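Local atomic coordinates of F-actin-capping protein subunit alpha (Plasmodium berghei, PDB entry 7A0H), a protein that probably binds the fast-growing barbed ends of actin filaments without needing calcium and blocks subunit exchange there, without severing the filaments. Residues Leu59-Phe62 against Glu66-Ile69; Leu88-His93 against Lys97-Thr102. All blocks are in the same frame, centred on the assembly; numbering follows the deposited sequence.

How the contacts relate
Both contacts are antiparallel beta hairpins, and they follow one another along the chain: contact 1 (59-62 with 66-69) closes before contact 2 (88-93 with 97-102) opens. Their centres lie about 10 Å apart. Contact 1 is a two-stranded sheet of its own, whereas contact 2 forms half of a four-stranded antiparallel sheet with strands 75-76 and 79-82. The two sheets meet face to face through Ile60, Phe62 and Ile68 on one side and Ala89, Val91, Val98 and Thr101 on the other. Contact 1 thereby lies between contact 2 and strands 154-167 and 170-183 of the long five-stranded sheet, joining the smaller sheet to the larger one.

Contact 1. Residues Leu59-Phe62 against Glu66-Ile69; sequences LIPF and EYII
Leu59 and Tyr67 meet on the face of the hairpin that also carries Pro61 and Ile69. The CD1 methyl of Leu59 sits over one face of the Tyr67 ring, 4.3 Å from its centroid and displaced toward the rim, a CH-pi contact. Nearer the backbone, Leu59 CB approaches Tyr67 CD1 at 3.8 Å. The other methyl turns to Ile69, the residue directly across from Leu59, with Leu59 CD2 3.8 Å from Ile69 CG1, and these two side chains lie alongside each other, pointing the same way. One leucine thus uses its two branches on two partners. Pro61 crosses the same ring obliquely, its CG 4.1 Å from Tyr67 CE1.

On the reverse face, Phe62 CB rests between Glu66 CB and Ile68 CG1, 4.0 Å from the latter. With its CG anti to the backbone N (chi1 175°), the phenyl ring swings toward Val98 and Thr101 of strand 97-103, while its CD2 side stays against Glu66 CB. Glu66 bends at chi2, and its carboxylate leads away from the partner strand.

The backbone fixes this register. Ile60 and Ile68 exchange a pair of nearly straight hydrogen bonds, Ile60 N to Ile68 O at 2.9 Å and Ile68 N to Ile60 O at 2.8 Å. Nearer the turn, Phe62 N reaches Glu66 O at 3.0 Å from well above the carbonyl plane, and the return bond from Glu66 N to Phe62 O is weak, so the ladder is less regular there.

Strands 154-167 and 170-183 pack on the face of Leu59, Tyr67 and Ile69, through residues such as Ala159, Tyr163, Leu176 and Cys178; Ile60, Phe62 and Ile68 instead meet Ile87, Ala89, Val91, Val98 and Thr101 of strands 87-92 and 97-103.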
loop_
_atom_site.group_PDB
_atom_site.type_symbol
_atom_site.label_atom_id
_atom_site.label_comp_id
_atom_site.label_asym_id
_atom_site.label_seq_id
_atom_site.Cartn_x
_atom_site.Cartn_y
_atom_site.Cartn_z
ATOM N N LEU A 59 -13.176 -6.468 -15.054
ATOM C CA LEU A 59 -14.054 -6.292 -16.188
ATOM C C LEU A 59 -13.332 -5.987 -17.490
ATOM O O LEU A 59 -12.632 -4.980 -17.582
ATOM C CB LEU A 59 -14.985 -5.103 -15.945
ATOM C CG LEU A 59 -15.882 -5.084 -14.674
ATOM C CD1 LEU A 59 -16.750 -3.830 -14.794
ATOM C CD2 LEU A 59 -16.648 -6.395 -14.644
ATOM N N ILE A 60 -13.689 -6.723 -18.529
ATOM C CA ILE A 60 -13.200 -6.471 -19.878
ATOM C C ILE A 60 -14.385 -6.100 -20.750
ATOM O O ILE A 60 -15.336 -6.862 -20.860
ATOM C CB ILE A 60 -12.441 -7.675 -20.468
ATOM C CG1 ILE A 60 -11.162 -7.815 -19.656
ATOM C CG2 ILE A 60 -12.184 -7.404 -21.942
ATOM C CD1 ILE A 60 -10.366 -9.006 -19.963
ATOM N N PRO A 61 -14.362 -4.951 -21.369
ATOM C CA PRO A 61 -15.482 -4.543 -22.209
ATOM C C PRO A 61 -15.607 -5.401 -23.447
ATOM O O PRO A 61 -14.613 -5.775 -24.086
ATOM C CB PRO A 61 -15.090 -3.118 -22.635
ATOM C CG PRO A 61 -14.061 -2.700 -21.683
ATOM C CD PRO A 61 -13.322 -3.925 -21.280
ATOM N N PHE A 62 -16.853 -5.646 -23.815
ATOM C CA PHE A 62 -17.192 -6.557 -24.892
ATOM C C PHE A 62 -18.229 -5.869 -25.757
ATOM O O PHE A 62 -19.226 -5.371 -25.240
ATOM C CB PHE A 62 -17.679 -7.888 -24.284
ATOM C CG PHE A 62 -18.153 -8.840 -25.294
ATOM C CD1 PHE A 62 -17.422 -9.049 -26.438
ATOM C CD2 PHE A 62 -19.290 -9.576 -25.081
ATOM C CE1 PHE A 62 -17.859 -9.924 -27.390
ATOM C CE2 PHE A 62 -19.728 -10.457 -26.018
ATOM C CZ PHE A 62 -19.007 -10.636 -27.174
ATOM N N GLU A 66 -21.251 -4.090 -23.172
ATOM C CA GLU A 66 -21.166 -5.360 -22.462
ATOM C C GLU A 66 -19.822 -5.489 -21.750
ATOM O O GLU A 66 -18.901 -4.670 -21.899
ATOM C CB GLU A 66 -21.320 -6.563 -23.405
ATOM C CG GLU A 66 -22.596 -6.643 -24.246
ATOM C CD GLU A 66 -23.878 -6.936 -23.483
ATOM O OE1 GLU A 66 -23.860 -7.243 -22.255
ATOM O OE2 GLU A 66 -24.931 -6.866 -24.158
ATOM N N TYR A 67 -19.751 -6.514 -20.915
ATOM C CA TYR A 67 -18.553 -6.796 -20.163
ATOM C C TYR A 67 -18.441 -8.312 -20.035
ATOM O O TYR A 67 -19.442 -9.016 -19.894
ATOM C CB TYR A 67 -18.530 -6.205 -18.741
ATOM C CG TYR A 67 -18.395 -4.673 -18.733
ATOM C CD1 TYR A 67 -17.155 -4.047 -18.895
ATOM C CD2 TYR A 67 -19.538 -3.852 -18.573
ATOM C CE1 TYR A 67 -17.061 -2.639 -18.933
ATOM C CE2 TYR A 67 -19.442 -2.473 -18.633
ATOM C CZ TYR A 67 -18.216 -1.867 -18.809
ATOM O OH TYR A 67 -18.161 -0.499 -18.837
ATOM N N ILE A 68 -17.222 -8.779 -20.119
ATOM C CA ILE A 68 -16.831 -10.117 -19.718
ATOM C C ILE A 68 -16.242 -9.915 -18.355
ATOM O O ILE A 68 -15.505 -8.940 -18.142
ATOM C CB ILE A 68 -15.767 -10.736 -20.666
ATOM C CG1 ILE A 68 -16.305 -10.956 -22.077
ATOM C CG2 ILE A 68 -15.291 -12.051 -20.076
ATOM C CD1 ILE A 68 -17.346 -12.065 -22.107
ATOM N N ILE A 69 -16.544 -10.817 -17.432
ATOM C CA ILE A 69 -15.981 -10.703 -16.096
ATOM C C ILE A 69 -15.013 -11.845 -15.891
ATOM O O ILE A 69 -15.381 -13.015 -16.055
ATOM C CB ILE A 69 -17.045 -10.706 -15.015
ATOM C CG1 ILE A 69 -18.220 -9.794 -15.377
ATOM C CG2 ILE A 69 -16.401 -10.226 -13.743
ATOM C CD1 ILE A 69 -19.196 -9.795 -14.285
#

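Contact 2. Residues Leu88-His93 against Lys97-Thr102; sequences LANVNH and KVIDTT
Asn90 O receives two backbone N-H groups from consecutive residues of the opposite strand: a nearly straight bond from Ile99 N at 2.9 Å and a weak one from Asp100 N at 3.5 Å. Asn90 N in turn donates to Asp100 O at 2.8 Å. Two residues therefore face one, and the register slips by a single position between Asn90 and Val91.

Ile99, the extra residue, folds its side chain back over this junction. Its CG1 lies between the backbone N and the carbonyl carbon (chi1 58°), which brings Ile99 CG1 to 3.3 Å from Asn90 O. From there CD1 passes obliquely beside the Asn90 amide, 3.9 Å from Asn90 OD1, while the CG2 branch lies against Asn92 CB.

Asn90 and Asp100 project on the same face. A water donates to Asp100 OD2 at 2.9 Å; its link to Asn90 ND2 is suspiciously short and doubtful. Ordinary pairing resumes on either side of the irregularity. Leu88 and Thr102 exchange two backbone bonds, with Thr102 N reaching Leu88 O at 2.7 Å, and Asn92 and Lys97 do the same near the turn, where Asn92 OD1 also accepts from Lys95 N. Ala89, Val91, Val98 and Thr101 lie on the other face, where Val98 loosely touches both Ala89 and Val91; this face is turned to the preceding hairpin, Thr101 meeting Phe62 and the others Ile60, Ile68 and Ile70. Beyond the strand, the ring of His93 has Val91 CG1 centred over one face and meets the Tyr80 ring steeply inclined.

The arrangement is a classic beta bulge of Asn90, Ile99 and Asp100, set within an antiparallel hairpin whose strand 97-103 is, within this chain, outermost in its four-stranded sheet.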
loop_
_atom_site.group_PDB
_atom_site.type_symbol
_atom_site.label_atom_id
_atom_site.label_comp_id
_atom_site.label_asym_id
_atom_site.label_seq_id
_atom_site.Cartn_x
_atom_site.Cartn_y
_atom_site.Cartn_z
ATOM N N LEU A 88 -18.274 -17.928 -25.178
ATOM C CA LEU A 88 -16.980 -18.051 -24.534
ATOM C C LEU A 88 -16.087 -17.029 -25.207
ATOM O O LEU A 88 -15.983 -17.005 -26.445
ATOM C CB LEU A 88 -16.366 -19.437 -24.714
ATOM C CG LEU A 88 -17.270 -20.609 -24.306
ATOM C CD1 LEU A 88 -16.696 -21.972 -24.757
ATOM C CD2 LEU A 88 -17.488 -20.648 -22.812
ATOM N N ALA A 89 -15.459 -16.193 -24.403
ATOM C CA ALA A 89 -14.650 -15.088 -24.893
ATOM C C ALA A 89 -13.209 -15.432 -24.591
ATOM O O ALA A 89 -12.849 -15.831 -23.462
ATOM C CB ALA A 89 -15.033 -13.762 -24.241
ATOM N N ASN A 90 -12.387 -15.282 -25.605
ATOM C CA ASN A 90 -10.952 -15.430 -25.455
ATOM C C ASN A 90 -10.389 -14.060 -25.131
ATOM O O ASN A 90 -10.650 -13.100 -25.856
ATOM C CB ASN A 90 -10.357 -15.994 -26.731
ATOM C CG ASN A 90 -9.032 -16.595 -26.487
ATOM O OD1 ASN A 90 -8.287 -16.121 -25.625
ATOM N ND2 ASN A 90 -8.737 -17.676 -27.180
ATOM N N VAL A 91 -9.609 -13.952 -24.072
ATOM C CA VAL A 91 -9.220 -12.619 -23.631
ATOM C C VAL A 91 -7.721 -12.399 -23.704
ATOM O O VAL A 91 -6.924 -13.319 -23.517
ATOM C CB VAL A 91 -9.748 -12.427 -22.180
ATOM C CG1 VAL A 91 -8.964 -11.495 -21.480
ATOM C CG2 VAL A 91 -11.254 -11.961 -22.215
ATOM N N ASN A 92 -7.313 -11.142 -23.907
ATOM C CA ASN A 92 -5.915 -10.776 -23.658
ATOM C C ASN A 92 -5.840 -10.069 -22.309
ATOM O O ASN A 92 -6.377 -8.959 -22.133
ATOM C CB ASN A 92 -5.305 -9.912 -24.755
ATOM C CG ASN A 92 -3.797 -9.647 -24.529
ATOM O OD1 ASN A 92 -3.322 -9.696 -23.383
ATOM N ND2 ASN A 92 -3.018 -9.455 -25.658
ATOM N N HIS A 93 -5.124 -10.700 -21.390
ATOM C CA HIS A 93 -5.079 -10.219 -20.018
ATOM C C HIS A 93 -4.197 -8.984 -19.867
ATOM O O HIS A 93 -4.513 -8.110 -19.055
ATOM C CB HIS A 93 -4.595 -11.336 -19.129
ATOM C CG HIS A 93 -5.542 -12.476 -19.049
ATOM N ND1 HIS A 93 -6.666 -12.451 -18.241
ATOM C CD2 HIS A 93 -5.534 -13.675 -19.662
ATOM C CE1 HIS A 93 -7.303 -13.604 -18.362
ATOM N NE2 HIS A 93 -6.622 -14.371 -19.201
ATOM N N LYS A 97 -8.643 -6.996 -23.233
ATOM C CA LYS A 97 -9.561 -6.898 -24.348
ATOM C C LYS A 97 -9.956 -8.275 -24.785
ATOM O O LYS A 97 -9.294 -9.264 -24.462
ATOM C CB LYS A 97 -8.994 -6.112 -25.531
ATOM C CG LYS A 97 -7.748 -6.731 -26.188
ATOM C CD LYS A 97 -7.439 -6.047 -27.556
ATOM C CE LYS A 97 -6.159 -6.548 -28.219
ATOM N NZ LYS A 97 -5.869 -5.706 -29.437
ATOM N N VAL A 98 -11.088 -8.325 -25.479
ATOM C CA VAL A 98 -11.572 -9.545 -26.085
ATOM C C VAL A 98 -10.907 -9.718 -27.449
ATOM O O VAL A 98 -11.043 -8.849 -28.325
ATOM C CB VAL A 98 -13.091 -9.505 -26.237
ATOM C CG1 VAL A 98 -13.587 -10.745 -26.936
ATOM C CG2 VAL A 98 -13.737 -9.404 -24.864
ATOM N N ILE A 99 -10.353 -10.897 -27.692
ATOM C CA ILE A 99 -9.676 -11.163 -28.962
ATOM C C ILE A 99 -10.360 -12.236 -29.782
ATOM O O ILE A 99 -9.972 -12.455 -30.924
ATOM C CB ILE A 99 -8.189 -11.527 -28.748
ATOM C CG1 ILE A 99 -8.030 -12.768 -27.842
ATOM C CG2 ILE A 99 -7.508 -10.413 -28.031
ATOM C CD1 ILE A 99 -6.548 -13.270 -27.618
ATOM N N ASP A 100 -11.357 -12.926 -29.250
ATOM C CA ASP A 100 -12.114 -13.890 -30.058
ATOM C C ASP A 100 -13.331 -14.304 -29.232
ATOM O O ASP A 100 -13.351 -14.196 -28.013
ATOM C CB ASP A 100 -11.169 -15.054 -30.466
ATOM C CG ASP A 100 -11.737 -15.960 -31.521
ATOM O OD1 ASP A 100 -12.348 -15.478 -32.537
ATOM O OD2 ASP A 100 -11.469 -17.183 -31.353
ATOM N N THR A 101 -14.364 -14.763 -29.907
ATOM C CA THR A 101 -15.512 -15.265 -29.181
ATOM C C THR A 101 -16.003 -16.510 -29.876
ATOM O O THR A 101 -15.951 -16.598 -31.107
ATOM C CB THR A 101 -16.640 -14.270 -29.094
ATOM O OG1 THR A 101 -17.003 -13.917 -30.416
ATOM C CG2 THR A 101 -16.223 -13.028 -28.366
ATOM N N THR A 102 -16.437 -17.466 -29.067
ATOM C CA THR A 102 -16.947 -18.745 -29.574
ATOM C C THR A 102 -18.348 -18.897 -28.987
ATOM O O THR A 102 -18.493 -19.113 -27.775
ATOM C CB THR A 102 -16.086 -19.925 -29.105
ATOM O OG1 THR A 102 -14.706 -19.646 -29.334
ATOM C CG2 THR A 102 -16.575 -21.209 -29.790
HETATM O O HOH W 1 -10.419 -18.302 -28.936
#